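Local atomic coordinates of alkaline phosphatase (Thermus thermophilus, PDB entry 7KWD), a protein that probably hydrolyses phosphate monoesters as a homodimeric alkaline phosphatase, carrying zinc and magnesium ions at its active site. Residues A[40-45]-A[308-313]; A[69-74]-A[439-444]; A[246-251]-A[293-298]. One frame throughout, in Å; residues are numbered along the deposited sequence.

Contact 1 of 3, residues A[40-45]-A[308-313]; sequences NLIVFV and PDTLLI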
# COMPACT_ATOMS: atom_id res chain seq x y z
N ASN A 40 -25.01 19.65 -0.48
CA ASN A 40 -24.87 18.55 -1.42
C ASN A 40 -23.62 17.74 -1.07
O ASN A 40 -22.64 18.26 -0.55
CB ASN A 40 -24.75 19.05 -2.87
CG ASN A 40 -25.88 19.97 -3.26
OD1 ASN A 40 -27.06 19.68 -3.02
ND2 ASN A 40 -25.54 21.09 -3.86
N LEU A 41 -23.68 16.45 -1.39
CA LEU A 41 -22.62 15.51 -1.05
C LEU A 41 -22.41 14.61 -2.25
O LEU A 41 -23.37 13.98 -2.72
CB LEU A 41 -23.01 14.66 0.17
CG LEU A 41 -22.05 13.55 0.57
CD1 LEU A 41 -20.75 14.14 1.09
CD2 LEU A 41 -22.71 12.68 1.62
N ILE A 42 -21.18 14.53 -2.71
CA ILE A 42 -20.78 13.57 -3.74
C ILE A 42 -19.78 12.63 -3.09
O ILE A 42 -18.82 13.10 -2.46
CB ILE A 42 -20.16 14.26 -4.97
CG1 ILE A 42 -21.11 15.33 -5.49
CG2 ILE A 42 -19.86 13.23 -6.03
CD1 ILE A 42 -20.55 16.21 -6.57
N VAL A 43 -20.00 11.33 -3.23
CA VAL A 43 -19.08 10.32 -2.72
C VAL A 43 -18.55 9.52 -3.91
O VAL A 43 -19.32 8.85 -4.60
CB VAL A 43 -19.75 9.38 -1.70
CG1 VAL A 43 -18.72 8.41 -1.10
CG2 VAL A 43 -20.47 10.16 -0.56
N PHE A 44 -17.24 9.58 -4.14
CA PHE A 44 -16.58 8.95 -5.28
C PHE A 44 -15.77 7.79 -4.70
O PHE A 44 -14.74 8.00 -4.06
CB PHE A 44 -15.72 9.97 -6.03
CG PHE A 44 -15.19 9.47 -7.35
CD1 PHE A 44 -15.48 8.23 -7.84
CD2 PHE A 44 -14.30 10.29 -8.08
CE1 PHE A 44 -14.94 7.77 -9.02
CE2 PHE A 44 -13.78 9.84 -9.30
CZ PHE A 44 -14.11 8.57 -9.77
N VAL A 45 -16.28 6.57 -4.89
CA VAL A 45 -15.61 5.37 -4.39
C VAL A 45 -14.72 4.80 -5.49
O VAL A 45 -15.20 4.51 -6.59
CB VAL A 45 -16.61 4.32 -3.93
CG1 VAL A 45 -15.86 3.07 -3.45
CG2 VAL A 45 -17.52 4.89 -2.87
N PRO A 308 -19.89 25.75 -4.02
CA PRO A 308 -19.28 25.59 -2.69
C PRO A 308 -20.20 25.02 -1.64
O PRO A 308 -19.70 24.65 -0.56
CB PRO A 308 -18.84 27.02 -2.33
CG PRO A 308 -19.52 27.91 -3.33
CD PRO A 308 -19.75 27.13 -4.54
N ASP A 309 -21.51 24.91 -1.88
CA ASP A 309 -22.36 24.20 -0.93
C ASP A 309 -22.22 22.67 -1.04
O ASP A 309 -22.97 21.95 -0.38
CB ASP A 309 -23.83 24.63 -1.11
CG ASP A 309 -24.39 24.26 -2.48
OD1 ASP A 309 -23.64 23.72 -3.33
OD2 ASP A 309 -25.59 24.49 -2.69
N THR A 310 -21.23 22.18 -1.78
CA THR A 310 -21.11 20.76 -2.12
C THR A 310 -19.79 20.21 -1.61
O THR A 310 -18.73 20.78 -1.89
CB THR A 310 -21.17 20.55 -3.63
OG1 THR A 310 -22.38 21.10 -4.15
CG2 THR A 310 -21.05 19.06 -3.97
N LEU A 311 -19.86 19.08 -0.90
CA LEU A 311 -18.68 18.38 -0.44
C LEU A 311 -18.41 17.16 -1.32
O LEU A 311 -19.32 16.38 -1.61
CB LEU A 311 -18.83 17.94 1.02
CG LEU A 311 -17.70 17.02 1.48
CD1 LEU A 311 -16.39 17.80 1.55
CD2 LEU A 311 -18.00 16.42 2.83
N LEU A 312 -17.15 16.98 -1.72
CA LEU A 312 -16.73 15.81 -2.46
C LEU A 312 -15.83 14.97 -1.58
O LEU A 312 -14.80 15.44 -1.09
CB LEU A 312 -16.01 16.19 -3.76
CG LEU A 312 -15.26 15.04 -4.41
CD1 LEU A 312 -16.22 13.92 -4.83
CD2 LEU A 312 -14.44 15.56 -5.55
N ILE A 313 -16.25 13.72 -1.35
CA ILE A 313 -15.44 12.72 -0.66
C ILE A 313 -14.95 11.73 -1.70
O ILE A 313 -15.77 11.14 -2.41
CB ILE A 313 -16.25 11.99 0.44
CG1 ILE A 313 -16.73 12.97 1.49
CG2 ILE A 313 -15.39 10.86 1.04
CD1 ILE A 313 -17.46 12.31 2.67
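L41 and L311 lie side by side and point the same way, CD1 of L41 at 4.0 Å from CD2 of L311. In both leucines CG is anti to the backbone N (chi1 175° in L41), in keeping with their matched direction. The same CD1 of L41 also comes 4.1 Å from CD1 of I313. On the opposite face I42 divides its branches: CG2 meets L312 CD1 at 3.9 Å, while CD1 reaches T310 CG2, also at 3.9 Å.

The backbones run as neighbouring parallel strands, 15° apart, in the core sheet of the alkaline phosphatase alpha/beta fold; I42 N donates to L311 O at 2.8 Å and I42 O accepts from I313 N at 2.9 Å. Helix 459-468 covers the L41 and L311 face, while F44, on the other side, packs against helix 283-306.

Where the strands begin, ND2 of N40 lies 3.2 Å from OG1 of T310, and OD1 of N40 takes a hydrogen bond from F265 N. T310 OG1 donates to D309 OD1 across 3.0 Å, arriving 36° above the carboxylate plane. An alanine at T310 would probably leave D309 OD1 without this hydroxyl donor and open a gap beside the I42 CD1 methyl. The other carboxylate oxygen, D309 OD2, forms a salt bridge with R39.

Contact 2 of 3, residues A[69-74]-A[439-444]; sequences LALERL and MLLLYG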
# COMPACT_ATOMS: atom_id res chain seq x y z
N LEU A 69 -1.53 13.44 -13.07
CA LEU A 69 -2.81 12.87 -12.70
C LEU A 69 -3.60 13.80 -11.79
O LEU A 69 -3.06 14.34 -10.82
CB LEU A 69 -2.52 11.54 -12.00
CG LEU A 69 -3.57 10.47 -11.85
CD1 LEU A 69 -3.86 9.82 -13.16
CD2 LEU A 69 -3.05 9.45 -10.85
N ALA A 70 -4.89 13.98 -12.09
CA ALA A 70 -5.69 14.85 -11.24
C ALA A 70 -5.68 14.37 -9.79
O ALA A 70 -5.63 15.17 -8.86
CB ALA A 70 -7.12 14.95 -11.76
N LEU A 71 -5.71 13.06 -9.58
CA LEU A 71 -5.69 12.54 -8.21
C LEU A 71 -4.39 12.95 -7.51
O LEU A 71 -4.41 13.29 -6.32
CB LEU A 71 -5.87 11.02 -8.23
CG LEU A 71 -6.02 10.40 -6.85
CD1 LEU A 71 -7.10 11.10 -6.02
CD2 LEU A 71 -6.25 8.88 -6.92
N GLU A 72 -3.26 12.95 -8.21
CA GLU A 72 -2.03 13.42 -7.57
C GLU A 72 -2.20 14.88 -7.11
O GLU A 72 -1.82 15.24 -5.99
CB GLU A 72 -0.81 13.31 -8.50
CG GLU A 72 0.46 13.89 -7.87
CD GLU A 72 1.69 13.91 -8.78
OE1 GLU A 72 1.70 13.19 -9.79
OE2 GLU A 72 2.64 14.68 -8.50
N ARG A 73 -2.73 15.74 -7.99
CA ARG A 73 -2.91 17.14 -7.61
C ARG A 73 -3.77 17.28 -6.36
O ARG A 73 -3.49 18.13 -5.51
CB ARG A 73 -3.54 17.92 -8.76
CG ARG A 73 -2.78 17.76 -10.08
CD ARG A 73 -3.43 18.55 -11.26
NE ARG A 73 -3.09 18.01 -12.59
CZ ARG A 73 -3.15 18.73 -13.72
NH1 ARG A 73 -3.53 20.00 -13.69
NH2 ARG A 73 -2.80 18.19 -14.88
N LEU A 74 -4.83 16.46 -6.25
CA LEU A 74 -5.69 16.54 -5.07
C LEU A 74 -4.94 16.05 -3.82
O LEU A 74 -4.97 16.69 -2.77
CB LEU A 74 -6.99 15.74 -5.26
CG LEU A 74 -7.90 16.14 -6.40
CD1 LEU A 74 -9.25 15.50 -6.36
CD2 LEU A 74 -8.04 17.63 -6.46
N MET A 439 -6.95 5.08 0.78
CA MET A 439 -7.13 6.52 0.62
C MET A 439 -8.48 7.03 1.10
O MET A 439 -9.52 6.46 0.80
CB MET A 439 -6.98 6.86 -0.86
CG MET A 439 -7.32 8.27 -1.24
SD MET A 439 -7.15 8.50 -3.02
CE MET A 439 -8.60 7.76 -3.64
N LEU A 440 -8.44 8.17 1.80
CA LEU A 440 -9.62 8.99 2.07
C LEU A 440 -9.25 10.45 1.83
O LEU A 440 -8.28 10.94 2.41
CB LEU A 440 -10.10 8.82 3.51
CG LEU A 440 -11.12 9.83 4.07
CD1 LEU A 440 -12.49 9.80 3.35
CD2 LEU A 440 -11.32 9.49 5.51
N LEU A 441 -10.04 11.12 1.00
CA LEU A 441 -9.71 12.47 0.55
C LEU A 441 -10.95 13.35 0.53
O LEU A 441 -12.00 12.92 0.06
CB LEU A 441 -9.09 12.44 -0.85
CG LEU A 441 -9.05 13.67 -1.76
CD1 LEU A 441 -7.99 14.61 -1.28
CD2 LEU A 441 -8.72 13.23 -3.17
N LEU A 442 -10.80 14.59 0.99
CA LEU A 442 -11.89 15.55 1.07
C LEU A 442 -11.63 16.74 0.15
O LEU A 442 -10.55 17.35 0.20
CB LEU A 442 -12.06 16.08 2.49
CG LEU A 442 -12.27 15.01 3.56
CD1 LEU A 442 -12.33 15.67 4.96
CD2 LEU A 442 -13.53 14.27 3.28
N TYR A 443 -12.60 17.07 -0.67
CA TYR A 443 -12.44 18.16 -1.63
C TYR A 443 -13.62 19.10 -1.42
O TYR A 443 -14.76 18.79 -1.80
CB TYR A 443 -12.38 17.65 -3.07
CG TYR A 443 -12.08 18.76 -4.05
CD1 TYR A 443 -13.10 19.54 -4.58
CD2 TYR A 443 -10.79 19.06 -4.42
CE1 TYR A 443 -12.83 20.59 -5.45
CE2 TYR A 443 -10.52 20.09 -5.30
CZ TYR A 443 -11.55 20.84 -5.82
OH TYR A 443 -11.24 21.86 -6.71
N GLY A 444 -13.34 20.22 -0.81
CA GLY A 444 -14.40 21.15 -0.47
C GLY A 444 -13.82 22.46 0.02
O GLY A 444 -12.61 22.59 0.23
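L74 gives up the most surface in this contact and meets two residues of the strand at once. Its CB lies 3.7 Å from CD2 of L441, and its CD2 touches CE2 of Y443, likewise at 3.7 Å. The side chain crosses both partners at about a right angle. CG stands anti to the carbonyl carbon (chi1 -59°), and from it the CD2 branch meets the Y443 ring, while the L441 contact is left to CB.

L441 comes second in buried area, and its CD2 methyl touches two leucines of the helix, one turn apart. Besides L74 CB, its CD2 faces L71 CD1 at 3.9 Å, and these two side chains slide past each other in opposite directions. L71 then carries the contact on to M439: the two reach toward each other tip to tip, with both CD1 and CD2 of L71 at 4.0 Å from M439 SD. The methionine chain bends at chi3 (77°), which swings CE round toward L71 CD2.

No hydrogen bond joins the segments, so the interface rests on van der Waals contact between buried side chains; the hydroxyl of Y443 is instead bonded to D305. Beyond the contact, L74 also packs on L297 of helix 283-306, and E72 OE2 accepts a hydrogen bond from A27 N of the second subunit.

The axes of helix 70-74 and strand 439-443 approach to 10.6 Å at 78°, the geometry of a short helix laid transversely over a sheet face, here on a strand running antiparallel to strand 310-325 in the alkaline phosphatase alpha/beta fold.

Contact 3 of 3, residues A[246-251]-A[293-298]; sequences SLKEMV and ADEVLE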
# COMPACT_ATOMS: atom_id res chain seq x y z
N SER A 246 -18.54 5.65 -21.00
CA SER A 246 -17.49 5.81 -20.00
C SER A 246 -18.12 6.23 -18.67
O SER A 246 -19.23 6.76 -18.62
CB SER A 246 -16.48 6.87 -20.44
OG SER A 246 -17.13 8.14 -20.57
N LEU A 247 -17.37 6.04 -17.59
CA LEU A 247 -17.88 6.57 -16.32
C LEU A 247 -18.18 8.06 -16.44
O LEU A 247 -19.22 8.54 -15.97
CB LEU A 247 -16.89 6.26 -15.20
CG LEU A 247 -17.41 6.57 -13.79
CD1 LEU A 247 -18.71 5.86 -13.50
CD2 LEU A 247 -16.32 6.16 -12.78
N LYS A 248 -17.29 8.81 -17.10
CA LYS A 248 -17.50 10.24 -17.27
C LYS A 248 -18.84 10.53 -17.94
O LYS A 248 -19.60 11.41 -17.50
CB LYS A 248 -16.37 10.85 -18.11
CG LYS A 248 -16.53 12.37 -18.37
CD LYS A 248 -15.37 12.86 -19.25
CE LYS A 248 -15.32 14.38 -19.39
NZ LYS A 248 -14.23 14.75 -20.35
N GLU A 249 -19.14 9.82 -19.03
CA GLU A 249 -20.39 10.07 -19.76
C GLU A 249 -21.59 9.85 -18.85
O GLU A 249 -22.60 10.55 -18.97
CB GLU A 249 -20.49 9.15 -20.99
CG GLU A 249 -19.66 9.66 -22.19
CD GLU A 249 -19.52 8.66 -23.34
OE1 GLU A 249 -19.47 7.43 -23.13
OE2 GLU A 249 -19.44 9.14 -24.48
N MET A 250 -21.52 8.86 -17.97
CA MET A 250 -22.63 8.61 -17.05
C MET A 250 -22.73 9.73 -16.02
O MET A 250 -23.83 10.24 -15.77
CB MET A 250 -22.44 7.25 -16.39
CG MET A 250 -22.74 6.07 -17.33
SD MET A 250 -22.81 4.46 -16.55
CE MET A 250 -21.23 3.92 -16.41
N VAL A 251 -21.60 10.17 -15.45
CA VAL A 251 -21.67 11.30 -14.52
C VAL A 251 -22.20 12.57 -15.21
O VAL A 251 -23.00 13.32 -14.63
CB VAL A 251 -20.29 11.54 -13.88
CG1 VAL A 251 -20.32 12.78 -13.04
CG2 VAL A 251 -19.89 10.33 -13.00
N ALA A 293 -11.44 7.04 -13.99
CA ALA A 293 -11.83 7.73 -12.77
C ALA A 293 -11.23 9.13 -12.72
O ALA A 293 -11.88 10.08 -12.25
CB ALA A 293 -11.37 6.94 -11.55
N ASP A 294 -9.99 9.29 -13.21
CA ASP A 294 -9.34 10.59 -13.14
C ASP A 294 -10.09 11.61 -13.97
O ASP A 294 -10.24 12.77 -13.56
CB ASP A 294 -7.88 10.46 -13.57
CG ASP A 294 -6.96 11.44 -12.86
OD1 ASP A 294 -6.80 11.32 -11.63
OD2 ASP A 294 -6.42 12.32 -13.54
N GLU A 295 -10.60 11.20 -15.12
CA GLU A 295 -11.40 12.13 -15.91
C GLU A 295 -12.64 12.55 -15.15
O GLU A 295 -13.10 13.69 -15.26
CB GLU A 295 -11.81 11.50 -17.24
CG GLU A 295 -10.67 11.34 -18.22
CD GLU A 295 -11.13 10.72 -19.55
OE1 GLU A 295 -10.51 9.71 -19.98
OE2 GLU A 295 -12.12 11.23 -20.15
N VAL A 296 -13.22 11.61 -14.40
CA VAL A 296 -14.41 11.93 -13.60
C VAL A 296 -14.06 12.91 -12.50
O VAL A 296 -14.81 13.86 -12.24
CB VAL A 296 -15.03 10.64 -13.02
CG1 VAL A 296 -16.15 10.97 -12.02
CG2 VAL A 296 -15.57 9.75 -14.16
N LEU A 297 -12.92 12.70 -11.85
CA LEU A 297 -12.45 13.60 -10.79
C LEU A 297 -12.43 15.04 -11.27
O LEU A 297 -12.84 15.95 -10.54
CB LEU A 297 -11.06 13.17 -10.39
CG LEU A 297 -10.54 13.32 -8.98
CD1 LEU A 297 -11.54 12.90 -7.94
CD2 LEU A 297 -9.24 12.47 -8.94
N GLU A 298 -11.94 15.25 -12.49
CA GLU A 298 -11.85 16.58 -13.03
C GLU A 298 -13.22 17.18 -13.17
O GLU A 298 -13.43 18.34 -12.81
CB GLU A 298 -11.13 16.52 -14.37
CG GLU A 298 -9.64 16.27 -14.15
CD GLU A 298 -8.81 16.32 -15.41
OE1 GLU A 298 -9.32 15.93 -16.48
OE2 GLU A 298 -7.62 16.71 -15.31
O HOH W 1 -13.05 15.30 -17.57
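V296 packs against L247 and V251 where two helices lie next to each other on one face of the central sheet, their segment axes 9.0 Å apart and inclined at 30°. Its two methyls do separate work. CG2 sits 3.7 Å from L247 CG, the two side chains crossing at about a right angle, and also approaches the backbone N of K248 to 3.5 Å. CG1, anti to the backbone N (chi1 171°), meets V251 CG2 at 3.9 Å.

Toward solvent the contact turns polar. The K248 side chain, fully extended, crosses that of E295 at about a right angle. Its NZ stays 4.1 Å from E295 OE2, beyond salt-bridge range, so any attraction between the charges is probably modest. A water bridges the two residues: it donates to E295 O at 2.8 Å and accepts a weak bond from K248 NZ.

The first turn of helix 247-259 is closed by a capping box. S246 OG accepts from E249 N at 3.0 Å, while E249 OE1 accepts from S246 N at 2.9 Å, on the anti side of the carboxylate.

Beneath the helices, V269 of strand 265-271 touches L247, V251 and V296 alike. That shared footing on a parallel strand is characteristic of the helical layer in an alpha/beta fold, here close to the magnesium ligand E270.

Contacts 1 and 2 adjoin within the sheet: L312 O probably accepts a hydrogen bond from Y443 N at 2.8 Å, as strands 310-325 and 438-443 are antiparallel neighbours. Contact 3 meets contact 1 through F44, whose CE2 lies 3.8 Å from V296 CG1. It joins contact 2 through D294, whose OD2 and OD1 probably accept from A70 N (2.7 Å) and L71 N (2.9 Å) at the start of helix 70-75. Helix 283-306 thus touches both other contacts. None of the three supplies a metal ligand; the side chains of F44 and L247 are each about 11 Å from the magnesium ion, and that of M439 about 13 Å from a zinc ion.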